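Local atomic coordinates of salicylate 5-hydroxylase, large oxygenase component (Ralstonia sp., PDB entry 7C8Z), a protein that hydroxylates salicylate at the 5-position to give gentisate, as the iron- and [2Fe-2S]-containing oxygenase component of a multicomponent enzyme system. Residues P28-W36 and F400-T408. Sequence-based numbering, arbitrary orientation.
Sequences PVFPQDPKW and FEQKPTHRT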
loop_
_atom_site.group_PDB
_atom_site.type_symbol
_atom_site.label_atom_id
_atom_site.label_comp_id
_atom_site.label_asym_id
_atom_site.label_seq_id
_atom_site.Cartn_x
_atom_site.Cartn_y
_atom_site.Cartn_z
ATOM N N PRO A 28 -13.660 26.307 -13.917
ATOM C CA PRO A 28 -13.755 25.896 -12.512
ATOM C C PRO A 28 -13.891 24.383 -12.367
ATOM O O PRO A 28 -15.010 23.867 -12.386
ATOM C CB PRO A 28 -15.013 26.619 -12.022
ATOM C CG PRO A 28 -15.862 26.771 -13.248
ATOM C CD PRO A 28 -14.935 26.838 -14.437
ATOM N N VAL A 29 -12.765 23.684 -12.202
ATOM C CA VAL A 29 -12.792 22.222 -12.236
ATOM C C VAL A 29 -13.164 21.636 -10.868
ATOM O O VAL A 29 -13.811 20.583 -10.795
ATOM C CB VAL A 29 -11.432 21.695 -12.741
ATOM C CG1 VAL A 29 -11.158 20.285 -12.243
ATOM C CG2 VAL A 29 -11.378 21.738 -14.258
ATOM N N PHE A 30 -12.801 22.318 -9.766
ATOM C CA PHE A 30 -13.119 21.826 -8.433
ATOM C C PHE A 30 -14.225 22.665 -7.801
ATOM O O PHE A 30 -14.201 23.898 -7.899
ATOM C CB PHE A 30 -11.884 21.844 -7.523
ATOM C CG PHE A 30 -10.731 21.040 -8.055
ATOM C CD1 PHE A 30 -10.862 19.680 -8.289
ATOM C CD2 PHE A 30 -9.519 21.647 -8.330
ATOM C CE1 PHE A 30 -9.802 18.941 -8.783
ATOM C CE2 PHE A 30 -8.456 20.914 -8.822
ATOM C CZ PHE A 30 -8.599 19.559 -9.050
ATOM N N PRO A 31 -15.206 22.035 -7.157
ATOM C CA PRO A 31 -16.358 22.797 -6.677
ATOM C C PRO A 31 -15.995 23.690 -5.507
ATOM O O PRO A 31 -15.106 23.394 -4.708
ATOM C CB PRO A 31 -17.353 21.711 -6.256
ATOM C CG PRO A 31 -16.507 20.536 -5.920
ATOM C CD PRO A 31 -15.316 20.601 -6.841
ATOM N N GLN A 32 -16.716 24.803 -5.421
ATOM C CA GLN A 32 -16.598 25.793 -4.350
ATOM C C GLN A 32 -18.016 26.251 -4.028
ATOM O O GLN A 32 -18.650 26.900 -4.865
ATOM C CB GLN A 32 -15.710 26.971 -4.771
ATOM C CG GLN A 32 -15.327 27.896 -3.635
ATOM C CD GLN A 32 -15.537 29.356 -3.986
ATOM O OE1 GLN A 32 -16.000 29.691 -5.079
ATOM N NE2 GLN A 32 -15.199 30.238 -3.053
ATOM N N ASP A 33 -18.517 25.908 -2.837
ATOM C CA ASP A 33 -19.914 26.097 -2.454
ATOM C C ASP A 33 -20.809 25.535 -3.551
ATOM O O ASP A 33 -21.501 26.296 -4.236
ATOM C CB ASP A 33 -20.249 27.569 -2.267
ATOM C CG ASP A 33 -19.608 28.188 -1.038
ATOM O OD1 ASP A 33 -19.387 27.509 -0.020
ATOM O OD2 ASP A 33 -19.358 29.416 -1.125
ATOM N N PRO A 34 -20.835 24.227 -3.753
ATOM C CA PRO A 34 -21.566 23.690 -4.898
ATOM C C PRO A 34 -23.048 23.617 -4.598
ATOM O O PRO A 34 -23.470 23.361 -3.470
ATOM C CB PRO A 34 -20.959 22.294 -5.066
ATOM C CG PRO A 34 -20.208 21.999 -3.790
ATOM C CD PRO A 34 -20.272 23.176 -2.884
ATOM N N LYS A 35 -23.831 23.819 -5.649
ATOM C CA LYS A 35 -25.278 23.697 -5.600
ATOM C C LYS A 35 -25.725 22.788 -6.729
ATOM O O LYS A 35 -25.156 22.826 -7.822
ATOM C CB LYS A 35 -25.980 25.062 -5.704
ATOM C CG LYS A 35 -26.188 25.728 -4.363
ATOM C CD LYS A 35 -27.094 24.877 -3.486
ATOM C CE LYS A 35 -26.394 24.463 -2.199
ATOM N NZ LYS A 35 -27.040 23.275 -1.580
ATOM N N TRP A 36 -26.738 21.975 -6.460
ATOM C CA TRP A 36 -27.161 20.982 -7.433
ATOM C C TRP A 36 -27.605 21.670 -8.725
ATOM O O TRP A 36 -28.218 22.743 -8.683
ATOM C CB TRP A 36 -28.293 20.133 -6.853
ATOM C CG TRP A 36 -28.723 19.005 -7.728
ATOM C CD1 TRP A 36 -29.526 19.084 -8.826
ATOM C CD2 TRP A 36 -28.379 17.623 -7.579
ATOM N NE1 TRP A 36 -29.702 17.837 -9.375
ATOM C CE2 TRP A 36 -29.010 16.922 -8.627
ATOM C CE3 TRP A 36 -27.595 16.910 -6.664
ATOM C CZ2 TRP A 36 -28.884 15.544 -8.788
ATOM C CZ3 TRP A 36 -27.470 15.541 -6.825
ATOM C CH2 TRP A 36 -28.113 14.874 -7.879
ATOM N N PHE A 400 -15.263 10.851 -12.447
ATOM C CA PHE A 400 -15.835 11.849 -11.545
ATOM C C PHE A 400 -14.739 12.638 -10.839
ATOM O O PHE A 400 -14.762 13.875 -10.821
ATOM C CB PHE A 400 -16.755 11.187 -10.518
ATOM C CG PHE A 400 -17.881 10.405 -11.126
ATOM C CD1 PHE A 400 -18.450 10.801 -12.325
ATOM C CD2 PHE A 400 -18.365 9.267 -10.502
ATOM C CE1 PHE A 400 -19.478 10.078 -12.888
ATOM C CE2 PHE A 400 -19.395 8.538 -11.060
ATOM C CZ PHE A 400 -19.953 8.945 -12.255
ATOM N N GLU A 401 -13.755 11.938 -10.267
ATOM C CA GLU A 401 -12.676 12.637 -9.573
ATOM C C GLU A 401 -11.882 13.535 -10.513
ATOM O O GLU A 401 -11.269 14.507 -10.058
ATOM C CB GLU A 401 -11.733 11.639 -8.899
ATOM C CG GLU A 401 -12.411 10.702 -7.923
ATOM C CD GLU A 401 -12.558 11.311 -6.549
ATOM O OE1 GLU A 401 -12.226 12.503 -6.390
ATOM O OE2 GLU A 401 -12.997 10.595 -5.623
ATOM N N GLN A 402 -11.900 13.240 -11.813
ATOM C CA GLN A 402 -11.117 14.025 -12.760
ATOM C C GLN A 402 -11.631 15.462 -12.870
ATOM O O GLN A 402 -10.834 16.402 -12.978
ATOM C CB GLN A 402 -11.136 13.326 -14.117
ATOM C CG GLN A 402 -10.504 14.092 -15.242
ATOM C CD GLN A 402 -9.931 13.174 -16.295
ATOM O OE1 GLN A 402 -9.507 12.057 -15.995
ATOM N NE2 GLN A 402 -9.916 13.638 -17.535
ATOM N N LYS A 403 -12.951 15.658 -12.822
ATOM C CA LYS A 403 -13.556 16.985 -12.989
ATOM C C LYS A 403 -14.825 17.072 -12.150
ATOM O O LYS A 403 -15.946 17.049 -12.673
ATOM C CB LYS A 403 -13.859 17.274 -14.462
ATOM C CG LYS A 403 -14.446 16.083 -15.208
ATOM C CD LYS A 403 -14.277 16.199 -16.710
ATOM C CE LYS A 403 -15.118 17.328 -17.279
ATOM N NZ LYS A 403 -15.204 17.275 -18.769
ATOM N N PRO A 404 -14.684 17.211 -10.828
ATOM C CA PRO A 404 -15.851 17.058 -9.940
ATOM C C PRO A 404 -16.931 18.119 -10.106
ATOM O O PRO A 404 -17.987 17.983 -9.475
ATOM C CB PRO A 404 -15.236 17.118 -8.533
ATOM C CG PRO A 404 -13.930 17.819 -8.713
ATOM C CD PRO A 404 -13.440 17.474 -10.086
ATOM N N THR A 405 -16.727 19.152 -10.926
ATOM C CA THR A 405 -17.773 20.147 -11.152
ATOM C C THR A 405 -18.740 19.752 -12.257
ATOM O O THR A 405 -19.805 20.366 -12.374
ATOM C CB THR A 405 -17.174 21.519 -11.500
ATOM O OG1 THR A 405 -16.105 21.367 -12.443
ATOM C CG2 THR A 405 -16.662 22.220 -10.251
ATOM N N HIS A 406 -18.401 18.756 -13.067
ATOM C CA HIS A 406 -19.248 18.355 -14.179
ATOM C C HIS A 406 -20.439 17.568 -13.637
ATOM O O HIS A 406 -20.637 17.438 -12.425
ATOM C CB HIS A 406 -18.438 17.556 -15.195
ATOM C CG HIS A 406 -18.928 17.688 -16.602
ATOM N ND1 HIS A 406 -19.462 18.858 -17.099
ATOM C CD2 HIS A 406 -18.963 16.798 -17.622
ATOM C CE1 HIS A 406 -19.803 18.682 -18.363
ATOM N NE2 HIS A 406 -19.509 17.441 -18.706
ATOM N N ARG A 407 -21.241 17.014 -14.541
ATOM C CA ARG A 407 -22.468 16.332 -14.167
ATOM C C ARG A 407 -22.728 15.205 -15.152
ATOM O O ARG A 407 -22.340 15.278 -16.322
ATOM C CB ARG A 407 -23.663 17.298 -14.130
ATOM C CG ARG A 407 -24.259 17.643 -15.496
ATOM C CD ARG A 407 -23.337 18.554 -16.300
ATOM N NE ARG A 407 -23.850 18.838 -17.639
ATOM C CZ ARG A 407 -23.825 17.979 -18.654
ATOM N NH1 ARG A 407 -23.315 16.764 -18.494
ATOM N NH2 ARG A 407 -24.313 18.336 -19.833
ATOM N N THR A 408 -23.397 14.166 -14.672
ATOM C CA THR A 408 -23.836 13.108 -15.563
ATOM C C THR A 408 -25.159 13.504 -16.211
ATOM O O THR A 408 -25.788 14.503 -15.849
ATOM C CB THR A 408 -23.986 11.783 -14.814
ATOM O OG1 THR A 408 -25.108 11.857 -13.927
ATOM C CG2 THR A 408 -22.730 11.469 -14.007
#
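The Phe30 ring carries Val29 CG1 over the centre of one face and meets Pro404 at its edge, where CG of the proline lies near the ring plane, 3.6 Å from Phe30 CD1. Phe30 CB points away from 400-408, but with CG beside its own backbone N (chi1 -58°) the ring still gets its CD1 edge to the proline. Pro404 is the second residue of a type I beta turn, Lys403 to His406, which follows directly on helix 387-402 of the catalytic domain; against it lies the irregular N-terminal segment 28-36. Pro31 comes in at about a right angle to Pro404, its CD 3.6 Å from Pro404 CG, so Phe30 and Pro31 both rest on that one ring carbon. Val29 fills in next to them, CG1 being 4.2 Å from Pro404 CD.

The polar half belongs to Thr405. Thr405 OG1, placed between the backbone N and the carbonyl carbon (chi1 44°), faces two carbonyls. Pro28 O lies 2.7 Å from Thr405 OG1, and Val29 O lies 2.9 Å from the same Thr405 OG1. The turn is closed by His406 N bonding to Lys403 O.

A second subunit covers this junction: its Glu60 accepts hydrogen bonds from the backbone N of Val29 and of Phe30, and its Glu107 takes a salt bridge from Lys403 and a hydrogen bond from Gln402. Back within the chain, Thr405 N adds a weak, bent hydrogen bond to Val29 O, 3.3 Å long with 131° at the hydrogen.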